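Local coordinates for protein glucosamine--fructose-6-phosphate aminotransferase [isomerizing] (Francisella tularensis subsp. tularensis, PDB 3TBF) that probably makes glucosamine 6-phosphate from fructose 6-phosphate and glutamine-derived ammonia, its deposited C-terminal part corresponding to the sugar-phosphate isomerase region of the enzyme, at residues Lys227-Leu233 with Asn276-Val282; Leu270-Lys275 with Glu298-Gly304. One frame throughout, in Å; residues are numbered along the deposited sequence.

How the interactions relate
Both interactions lie in the second SIS domain, and their centres are about 10 Å apart. Interaction 1 pairs two neighbouring strands of the parallel sheet. Interaction 2 packs the loop that leads into the second of these strands against the end of the helix that follows it. The segments alternate along the chain, so the two contacts interlock. They also touch directly: Ile-279 CG1 lies 3.6 Å from Val-299 CG1, Ile-279 CD1 lies 3.7 Å from Gly-304 CA, and Met-277 CE lies 3.4 Å from Leu-272 O. Both contacts reach the second subunit. Both are structural packing within the SIS fold near the dimer interface.

Interaction 1 (Lys227-Leu233 with Asn276-Val282); sequences KEHTIFL and NMPIVAV
Three good backbone hydrogen bonds join strands 229-233 and 278-282 in parallel. Ile-231 N donates to Pro-278 O (3.0 Å), Val-280 N to Ile-231 O (2.7 Å) and Leu-233 N to Val-280 O (2.9 Å). A weak fourth runs from Val-282 N to Leu-233 O (3.4 Å). The register pairs Ile-231 with Ile-279, Phe-232 with Val-280 and Leu-233 with Ala-281, with CA atoms 4.6 to 4.8 Å apart. Both strands are extended, and their axes cross at -19°. CA-H...O contacts fill in the ladder, such as Phe-232 CA to Val-280 O at 3.2 Å.

Side chains alternate between two faces. On one, Phe-232 (chi1 m) takes Val-280 CB over its ring, 4.1 Å from the centroid, a CH-pi contact. Helices 238-253 and 335-355 cover this face. On the other, Leu-233 (m, t) sets CD1 3.7 Å from Ile-279 CG2 and CB 3.9 Å from Ala-281 CB. Met-277, a selenomethionine (t, p, p), curls back, with SE 3.7 Å from Ile-231 CG1 and CE 3.5 Å from His-229 CB.

At the N-terminal end of the pair, Lys-227 CE lies 3.3 Å from Asn-276 O.

These are the first and third strands of a 2-1-3-4-5 parallel sheet, the core of the SIS alpha/beta fold. Strands 256-261 and 305-311 flank the pair, so it is interior to the sheet. Backbone bonding sets the register, and apolar side chains pack on both faces. At the N-terminal end His-229 ND1 hydrogen-bonds to His-256 ND1 of the second subunit, while Lys-227 NZ hydrogen-bonds to Tyr-223 O of its own chain.

Interaction 2 (Leu270-Lys275 with Glu298-Gly304); sequences LALVDK and EVHARGG
Leu-270 lies with its CB over one face of the Arg-302 guanidinium, 3.7 Å from NH1. Arg-302 (m, m, t) runs back along the loop, so NH1 also comes 3.4 Å from Leu-270 O. The same leucine reaches the helix: its CD1 is 4.0 Å from Val-299 CG2.

Leu-270 to Val-273 form a type I turn, closed by Val-273 N to Leu-270 O (3.1 Å). The turn directs Val-273 (chi1 t) at the helix end. Its CG1 meets Gly-304 CA at 3.6 Å, Arg-302 CB at 3.9 Å and Val-299 CG1 at 4.5 Å.

Beyond the turn the two segments run close, with Lys-275 CA 4.4 Å from Gly-303 CA. Lys-275 CA makes a nearly linear CA-H...O contact with Gly-303 O (3.1 Å). Gly-303 has phi/psi 83/14, where a CB would clash with the preceding carbonyl. At Gly-304 a CB would crowd Val-273 CG1 and Val-299 CG1.

Residues 302-304 link helix 289-301 to strand 305-311. The contact thus packs the loop entering strand 278-283 on the helix exit of a parallel beta-alpha-beta crossover, a basic unit of the SIS alpha/beta sandwich.

Interaction 1 (Lys227-Leu233 with Asn276-Val282)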
ATOM      1  N   LYS A 227     -17.609  18.220   6.690  1.00 32.68           N
ATOM      2  CA  LYS A 227     -17.165  17.153   5.812  1.00 30.99           C
ATOM      3  C   LYS A 227     -16.711  15.948   6.598  1.00 29.95           C
ATOM      4  O   LYS A 227     -16.034  16.101   7.633  1.00 29.69           O
ATOM      5  CB  LYS A 227     -16.029  17.638   4.923  1.00 30.32           C
ATOM      6  CG  LYS A 227     -16.400  18.783   4.005  1.00 30.51           C
ATOM      7  CD  LYS A 227     -17.660  18.477   3.149  1.00 30.90           C
ATOM      8  CE  LYS A 227     -17.926  19.556   2.105  1.00 29.74           C
ATOM      9  NZ  LYS A 227     -18.200  20.843   2.750  1.00 31.65           N
ATOM     10  N   GLU A 228     -17.084  14.755   6.104  1.00 28.89           N
ATOM     11  CA  GLU A 228     -16.671  13.502   6.762  0.60 28.32           C
ATOM     12  C   GLU A 228     -15.746  12.639   5.890  1.00 26.44           C
ATOM     13  O   GLU A 228     -15.270  11.601   6.329  1.00 25.80           O
ATOM     14  CB  GLU A 228     -17.885  12.705   7.236  0.60 29.32           C
ATOM     15  CG  GLU A 228     -18.855  13.483   8.147  0.60 33.39           C
ATOM     16  CD  GLU A 228     -18.352  13.692   9.587  0.60 38.16           C
ATOM     17  OE1 GLU A 228     -17.455  12.933  10.063  0.60 39.95           O
ATOM     18  OE2 GLU A 228     -18.871  14.632  10.244  0.60 41.42           O
ATOM     19  N   HIS A 229     -15.457  13.089   4.676  1.00 24.50           N
ATOM     20  CA  HIS A 229     -14.522  12.406   3.818  1.00 23.09           C
ATOM     21  C   HIS A 229     -13.613  13.431   3.208  1.00 21.81           C
ATOM     22  O   HIS A 229     -13.967  14.607   3.084  1.00 21.55           O
ATOM     23  CB  HIS A 229     -15.227  11.670   2.640  1.00 24.37           C
ATOM     24  CG  HIS A 229     -16.445  10.861   3.027  1.00 25.46           C
ATOM     25  ND1 HIS A 229     -16.401   9.503   3.265  1.00 27.81           N
ATOM     26  CD2 HIS A 229     -17.747  11.220   3.151  1.00 26.33           C
ATOM     27  CE1 HIS A 229     -17.614   9.067   3.564  1.00 28.14           C
ATOM     28  NE2 HIS A 229     -18.453  10.087   3.476  1.00 29.86           N
ATOM     29  N   THR A 230     -12.442  12.962   2.827  1.00 20.43           N
ATOM     30  CA  THR A 230     -11.566  13.660   1.950  1.00 20.29           C
ATOM     31  C   THR A 230     -10.691  12.660   1.200  1.00 20.32           C
ATOM     32  O   THR A 230     -10.229  11.648   1.745  1.00 19.15           O
ATOM     33  CB  THR A 230     -10.610  14.594   2.729  1.00 21.14           C
ATOM     34  OG1 THR A 230     -11.366  15.594   3.452  1.00 21.09           O
ATOM     35  CG2 THR A 230      -9.612  15.249   1.759  1.00 18.00           C
ATOM     36  N   ILE A 231     -10.409  13.007  -0.042  1.00 20.42           N
ATOM     37  CA  ILE A 231      -9.458  12.295  -0.826  1.00 20.05           C
ATOM     38  C   ILE A 231      -8.176  13.076  -1.094  1.00 19.89           C
ATOM     39  O   ILE A 231      -8.215  14.248  -1.478  1.00 21.27           O
ATOM     40  CB  ILE A 231     -10.080  11.967  -2.135  1.00 21.49           C
ATOM     41  CG1 ILE A 231     -11.339  11.131  -1.860  1.00 22.33           C
ATOM     42  CG2 ILE A 231      -9.051  11.281  -3.053  1.00 19.09           C
ATOM     43  CD1 ILE A 231     -11.612  10.129  -2.891  1.00 25.59           C
ATOM     44  N   PHE A 232      -7.043  12.405  -0.883  1.00 18.84           N
ATOM     45  CA  PHE A 232      -5.731  12.962  -1.137  1.00 18.23           C
ATOM     46  C   PHE A 232      -5.162  12.261  -2.373  1.00 18.27           C
ATOM     47  O   PHE A 232      -5.351  11.049  -2.547  1.00 18.45           O
ATOM     48  CB  PHE A 232      -4.798  12.760   0.037  1.00 17.56           C
ATOM     49  CG  PHE A 232      -5.019  13.713   1.161  1.00 16.82           C
ATOM     50  CD1 PHE A 232      -6.144  13.635   1.950  1.00 15.99           C
ATOM     51  CD2 PHE A 232      -4.078  14.663   1.473  1.00 16.68           C
ATOM     52  CE1 PHE A 232      -6.347  14.507   3.023  1.00 14.15           C
ATOM     53  CE2 PHE A 232      -4.293  15.570   2.531  1.00 14.51           C
ATOM     54  CZ  PHE A 232      -5.431  15.505   3.287  1.00 12.15           C
ATOM     55  N   LEU A 233      -4.472  13.029  -3.211  1.00 17.69           N
ATOM     56  CA  LEU A 233      -3.923  12.541  -4.459  1.00 18.32           C
ATOM     57  C   LEU A 233      -2.466  12.939  -4.672  1.00 17.34           C
ATOM     58  O   LEU A 233      -2.079  14.069  -4.404  1.00 16.67           O
ATOM     59  CB  LEU A 233      -4.726  13.103  -5.654  1.00 19.51           C
ATOM     60  CG  LEU A 233      -6.176  12.663  -5.807  1.00 21.05           C
ATOM     61  CD1 LEU A 233      -6.738  13.283  -7.089  1.00 21.53           C
ATOM     62  CD2 LEU A 233      -6.348  11.144  -5.801  1.00 18.15           C
ATOM     63  N   ASN A 276     -19.982  16.997  -2.877  1.00 47.36           N
ATOM     64  CA  ASN A 276     -19.642  17.228  -1.451  1.00 46.83           C
ATOM     65  C   ASN A 276     -18.241  16.737  -0.998  1.00 43.81           C
ATOM     66  O   ASN A 276     -17.908  16.852   0.172  1.00 43.83           O
ATOM     67  CB  ASN A 276     -20.744  16.703  -0.507  1.00 47.16           C
ATOM     68  CG  ASN A 276     -22.027  17.587  -0.532  1.00 51.31           C
ATOM     69  OD1 ASN A 276     -22.098  18.596  -1.263  1.00 54.87           O
ATOM     70  ND2 ASN A 276     -23.044  17.192   0.253  1.00 52.53           N
HETATM   71  N   MSE A 277     -17.419  16.268  -1.935  1.00 40.74           N
HETATM   72  CA  MSE A 277     -16.146  15.638  -1.620  1.00 37.86           C
HETATM   73  C   MSE A 277     -14.942  16.541  -1.888  1.00 36.01           C
HETATM   74  O   MSE A 277     -14.715  16.953  -3.019  1.00 36.21           O
HETATM   75  CB  MSE A 277     -16.013  14.376  -2.458  1.00 38.02           C
HETATM   76  CG  MSE A 277     -14.658  13.731  -2.438  1.00 35.82           C
HETATM   77 SE   MSE A 277     -14.412  12.870  -0.728  0.60 32.74          SE
HETATM   78  CE  MSE A 277     -15.974  11.636  -0.774  1.00 27.82           C
ATOM     79  N   PRO A 278     -14.157  16.844  -0.839  1.00 32.94           N
ATOM     80  CA  PRO A 278     -12.885  17.538  -0.967  1.00 30.94           C
ATOM     81  C   PRO A 278     -11.794  16.652  -1.518  1.00 29.03           C
ATOM     82  O   PRO A 278     -11.648  15.519  -1.071  1.00 28.62           O
ATOM     83  CB  PRO A 278     -12.537  17.916   0.458  1.00 30.44           C
ATOM     84  CG  PRO A 278     -13.726  17.737   1.231  1.00 31.89           C
ATOM     85  CD  PRO A 278     -14.535  16.676   0.566  1.00 32.60           C
ATOM     86  N   ILE A 279     -11.074  17.155  -2.510  1.00 27.55           N
ATOM     87  CA  ILE A 279      -9.949  16.476  -3.103  1.00 26.36           C
ATOM     88  C   ILE A 279      -8.698  17.336  -2.867  1.00 25.19           C
ATOM     89  O   ILE A 279      -8.588  18.447  -3.348  1.00 26.15           O
ATOM     90  CB  ILE A 279     -10.162  16.223  -4.609  1.00 27.56           C
ATOM     91  CG1 ILE A 279     -11.160  15.095  -4.836  1.00 29.66           C
ATOM     92  CG2 ILE A 279      -8.889  15.740  -5.279  1.00 27.27           C
ATOM     93  CD1 ILE A 279     -12.552  15.407  -4.414  1.00 34.04           C
ATOM     94  N   VAL A 280      -7.764  16.835  -2.074  1.00 23.35           N
ATOM     95  CA  VAL A 280      -6.544  17.585  -1.801  1.00 22.00           C
ATOM     96  C   VAL A 280      -5.405  16.952  -2.598  1.00 21.40           C
ATOM     97  O   VAL A 280      -5.174  15.735  -2.532  1.00 20.96           O
ATOM     98  CB  VAL A 280      -6.196  17.579  -0.338  1.00 21.11           C
ATOM     99  CG1 VAL A 280      -4.955  18.360  -0.152  1.00 21.02           C
ATOM    100  CG2 VAL A 280      -7.329  18.169   0.512  1.00 19.50           C
ATOM    101  N   ALA A 281      -4.735  17.739  -3.406  1.00 20.28           N
ATOM    102  CA  ALA A 281      -3.699  17.177  -4.234  1.00 20.01           C
ATOM    103  C   ALA A 281      -2.470  18.059  -4.237  1.00 19.95           C
ATOM    104  O   ALA A 281      -2.531  19.276  -4.067  1.00 21.05           O
ATOM    105  CB  ALA A 281      -4.220  16.937  -5.689  1.00 20.72           C
ATOM    106  N   VAL A 282      -1.359  17.414  -4.503  1.00 20.17           N
ATOM    107  CA  VAL A 282      -0.058  18.010  -4.556  1.00 20.86           C
ATOM    108  C   VAL A 282       0.364  17.893  -6.017  1.00 22.59           C
ATOM    109  O   VAL A 282       0.401  16.808  -6.572  1.00 21.16           O
ATOM    110  CB  VAL A 282       0.898  17.217  -3.645  1.00 21.75           C
ATOM    111  CG1 VAL A 282       2.355  17.528  -3.959  1.00 22.86           C
ATOM    112  CG2 VAL A 282       0.566  17.480  -2.096  1.00 20.31           C
TER

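Interaction 2 (Leu270-Lys275 with Glu298-Gly304)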
ATOM      1  N   LEU A 270     -13.020   7.067  -8.191  1.00 50.70           N
ATOM      2  CA  LEU A 270     -13.927   7.931  -8.950  1.00 49.49           C
ATOM      3  C   LEU A 270     -15.349   7.755  -8.418  1.00 48.35           C
ATOM      4  O   LEU A 270     -16.069   8.726  -8.242  1.00 48.63           O
ATOM      5  CB  LEU A 270     -13.880   7.646 -10.449  1.00 49.78           C
ATOM      6  CG  LEU A 270     -13.120   8.641 -11.331  1.00 49.64           C
ATOM      7  CD1 LEU A 270     -12.832   9.961 -10.596  1.00 47.12           C
ATOM      8  CD2 LEU A 270     -11.845   8.035 -11.868  1.00 48.57           C
ATOM      9  N   ALA A 271     -15.724   6.513  -8.110  1.00 46.12           N
ATOM     10  CA  ALA A 271     -17.050   6.222  -7.566  1.00 45.28           C
ATOM     11  C   ALA A 271     -17.429   7.102  -6.363  1.00 43.88           C
ATOM     12  O   ALA A 271     -18.553   7.572  -6.259  1.00 43.61           O
ATOM     13  CB  ALA A 271     -17.161   4.732  -7.197  1.00 44.42           C
ATOM     14  N   LEU A 272     -16.476   7.322  -5.463  1.00 42.62           N
ATOM     15  CA  LEU A 272     -16.716   8.064  -4.215  1.00 41.70           C
ATOM     16  C   LEU A 272     -16.888   9.586  -4.380  1.00 41.04           C
ATOM     17  O   LEU A 272     -17.486  10.263  -3.518  1.00 39.07           O
ATOM     18  CB  LEU A 272     -15.565   7.802  -3.235  1.00 41.38           C
ATOM     19  CG  LEU A 272     -15.362   6.367  -2.749  1.00 41.33           C
ATOM     20  CD1 LEU A 272     -14.279   6.362  -1.663  1.00 42.39           C
ATOM     21  CD2 LEU A 272     -16.680   5.780  -2.226  1.00 40.91           C
ATOM     22  N   VAL A 273     -16.360  10.105  -5.478  1.00 40.88           N
ATOM     23  CA  VAL A 273     -16.332  11.546  -5.695  1.00 41.94           C
ATOM     24  C   VAL A 273     -17.688  12.056  -6.114  1.00 43.43           C
ATOM     25  O   VAL A 273     -18.214  11.621  -7.116  1.00 44.00           O
ATOM     26  CB  VAL A 273     -15.349  11.986  -6.822  1.00 41.41           C
ATOM     27  CG1 VAL A 273     -15.372  13.498  -6.951  1.00 40.27           C
ATOM     28  CG2 VAL A 273     -13.954  11.487  -6.570  1.00 38.66           C
ATOM     29  N   ASP A 274     -18.231  12.989  -5.350  1.00 44.86           N
ATOM     30  CA  ASP A 274     -19.356  13.792  -5.800  1.00 46.94           C
ATOM     31  C   ASP A 274     -19.076  15.265  -5.452  1.00 48.13           C
ATOM     32  O   ASP A 274     -17.933  15.617  -5.116  1.00 47.46           O
ATOM     33  CB  ASP A 274     -20.655  13.286  -5.173  1.00 47.70           C
ATOM     34  CG  ASP A 274     -20.662  13.385  -3.659  1.00 48.70           C
ATOM     35  OD1 ASP A 274     -19.641  13.801  -3.083  1.00 53.57           O
ATOM     36  OD2 ASP A 274     -21.693  13.054  -3.033  1.00 50.06           O
ATOM     37  N   LYS A 275     -20.108  16.111  -5.508  1.00 49.39           N
ATOM     38  CA  LYS A 275     -19.954  17.554  -5.258  1.00 50.35           C
ATOM     39  C   LYS A 275     -19.640  17.890  -3.807  1.00 48.70           C
ATOM     40  O   LYS A 275     -19.093  18.952  -3.545  1.00 48.30           O
ATOM     41  CB  LYS A 275     -21.187  18.352  -5.715  1.00 51.73           C
ATOM     42  CG  LYS A 275     -22.491  17.966  -4.985  1.00 55.88           C
ATOM     43  CD  LYS A 275     -23.576  19.073  -5.029  1.00 61.05           C
ATOM     44  CE  LYS A 275     -24.853  18.636  -4.259  1.00 62.95           C
ATOM     45  NZ  LYS A 275     -25.773  19.773  -3.934  1.00 64.26           N
ATOM     46  N   GLU A 298     -10.310  14.143 -14.668  1.00 45.82           N
ATOM     47  CA  GLU A 298     -11.271  13.062 -14.423  1.00 46.56           C
ATOM     48  C   GLU A 298     -12.019  13.410 -13.139  1.00 45.72           C
ATOM     49  O   GLU A 298     -13.262  13.406 -13.115  1.00 46.13           O
ATOM     50  CB  GLU A 298     -10.600  11.677 -14.279  1.00 46.57           C
ATOM     51  CG  GLU A 298      -9.887  11.109 -15.541  1.00 50.48           C
ATOM     52  CD  GLU A 298      -9.590   9.551 -15.459  1.00 55.88           C
ATOM     53  OE1 GLU A 298     -10.513   8.744 -15.768  1.00 57.61           O
ATOM     54  OE2 GLU A 298      -8.433   9.136 -15.107  1.00 57.17           O
ATOM     55  N   VAL A 299     -11.268  13.755 -12.084  1.00 43.70           N
ATOM     56  CA  VAL A 299     -11.888  14.022 -10.782  1.00 42.29           C
ATOM     57  C   VAL A 299     -12.773  15.261 -10.833  1.00 42.10           C
ATOM     58  O   VAL A 299     -13.865  15.272 -10.278  1.00 40.82           O
ATOM     59  CB  VAL A 299     -10.828  14.152  -9.630  1.00 41.82           C
ATOM     60  CG1 VAL A 299     -11.391  14.954  -8.450  1.00 40.75           C
ATOM     61  CG2 VAL A 299     -10.399  12.791  -9.173  1.00 40.62           C
ATOM     62  N   HIS A 300     -12.283  16.306 -11.494  1.00 42.61           N
ATOM     63  CA  HIS A 300     -13.060  17.528 -11.658  1.00 43.20           C
ATOM     64  C   HIS A 300     -14.355  17.246 -12.391  1.00 43.05           C
ATOM     65  O   HIS A 300     -15.420  17.724 -12.028  1.00 41.76           O
ATOM     66  CB  HIS A 300     -12.303  18.576 -12.453  1.00 44.28           C
ATOM     67  CG  HIS A 300     -13.011  19.901 -12.485  1.00 47.55           C
ATOM     68  ND1 HIS A 300     -13.580  20.423 -13.631  1.00 49.94           N
ATOM     69  CD2 HIS A 300     -13.305  20.766 -11.484  1.00 49.24           C
ATOM     70  CE1 HIS A 300     -14.148  21.579 -13.338  1.00 52.32           C
ATOM     71  NE2 HIS A 300     -14.004  21.805 -12.042  1.00 52.09           N
ATOM     72  N   ALA A 301     -14.253  16.409 -13.405  1.00 43.45           N
ATOM     73  CA  ALA A 301     -15.437  15.962 -14.128  1.00 44.02           C
ATOM     74  C   ALA A 301     -16.557  15.416 -13.225  1.00 44.17           C
ATOM     75  O   ALA A 301     -17.721  15.483 -13.634  1.00 45.45           O
ATOM     76  CB  ALA A 301     -15.060  14.956 -15.210  1.00 43.30           C
ATOM     77  N   ARG A 302     -16.251  14.920 -12.010  1.00 43.03           N
ATOM     78  CA  ARG A 302     -17.328  14.389 -11.133  1.00 43.13           C
ATOM     79  C   ARG A 302     -17.836  15.375 -10.074  1.00 42.01           C
ATOM     80  O   ARG A 302     -18.598  15.002  -9.186  1.00 41.85           O
ATOM     81  CB  ARG A 302     -16.923  13.069 -10.449  1.00 42.93           C
ATOM     82  CG  ARG A 302     -16.360  11.984 -11.358  1.00 45.81           C
ATOM     83  CD  ARG A 302     -17.459  11.127 -11.895  1.00 52.86           C
ATOM     84  NE  ARG A 302     -16.976  10.056 -12.774  1.00 57.18           N
ATOM     85  CZ  ARG A 302     -16.985   8.751 -12.482  1.00 61.12           C
ATOM     86  NH1 ARG A 302     -17.440   8.301 -11.309  1.00 61.08           N
ATOM     87  NH2 ARG A 302     -16.536   7.875 -13.382  1.00 62.88           N
ATOM     88  N   GLY A 303     -17.426  16.627 -10.152  1.00 41.73           N
ATOM     89  CA  GLY A 303     -17.829  17.615  -9.140  1.00 41.43           C
ATOM     90  C   GLY A 303     -17.007  17.650  -7.857  1.00 39.81           C
ATOM     91  O   GLY A 303     -17.410  18.274  -6.858  1.00 39.63           O
ATOM     92  N   GLY A 304     -15.844  17.005  -7.866  1.00 38.58           N
ATOM     93  CA  GLY A 304     -14.934  17.086  -6.717  1.00 36.84           C
ATOM     94  C   GLY A 304     -14.504  18.509  -6.473  1.00 36.48           C
ATOM     95  O   GLY A 304     -14.304  19.275  -7.417  1.00 36.92           O
TER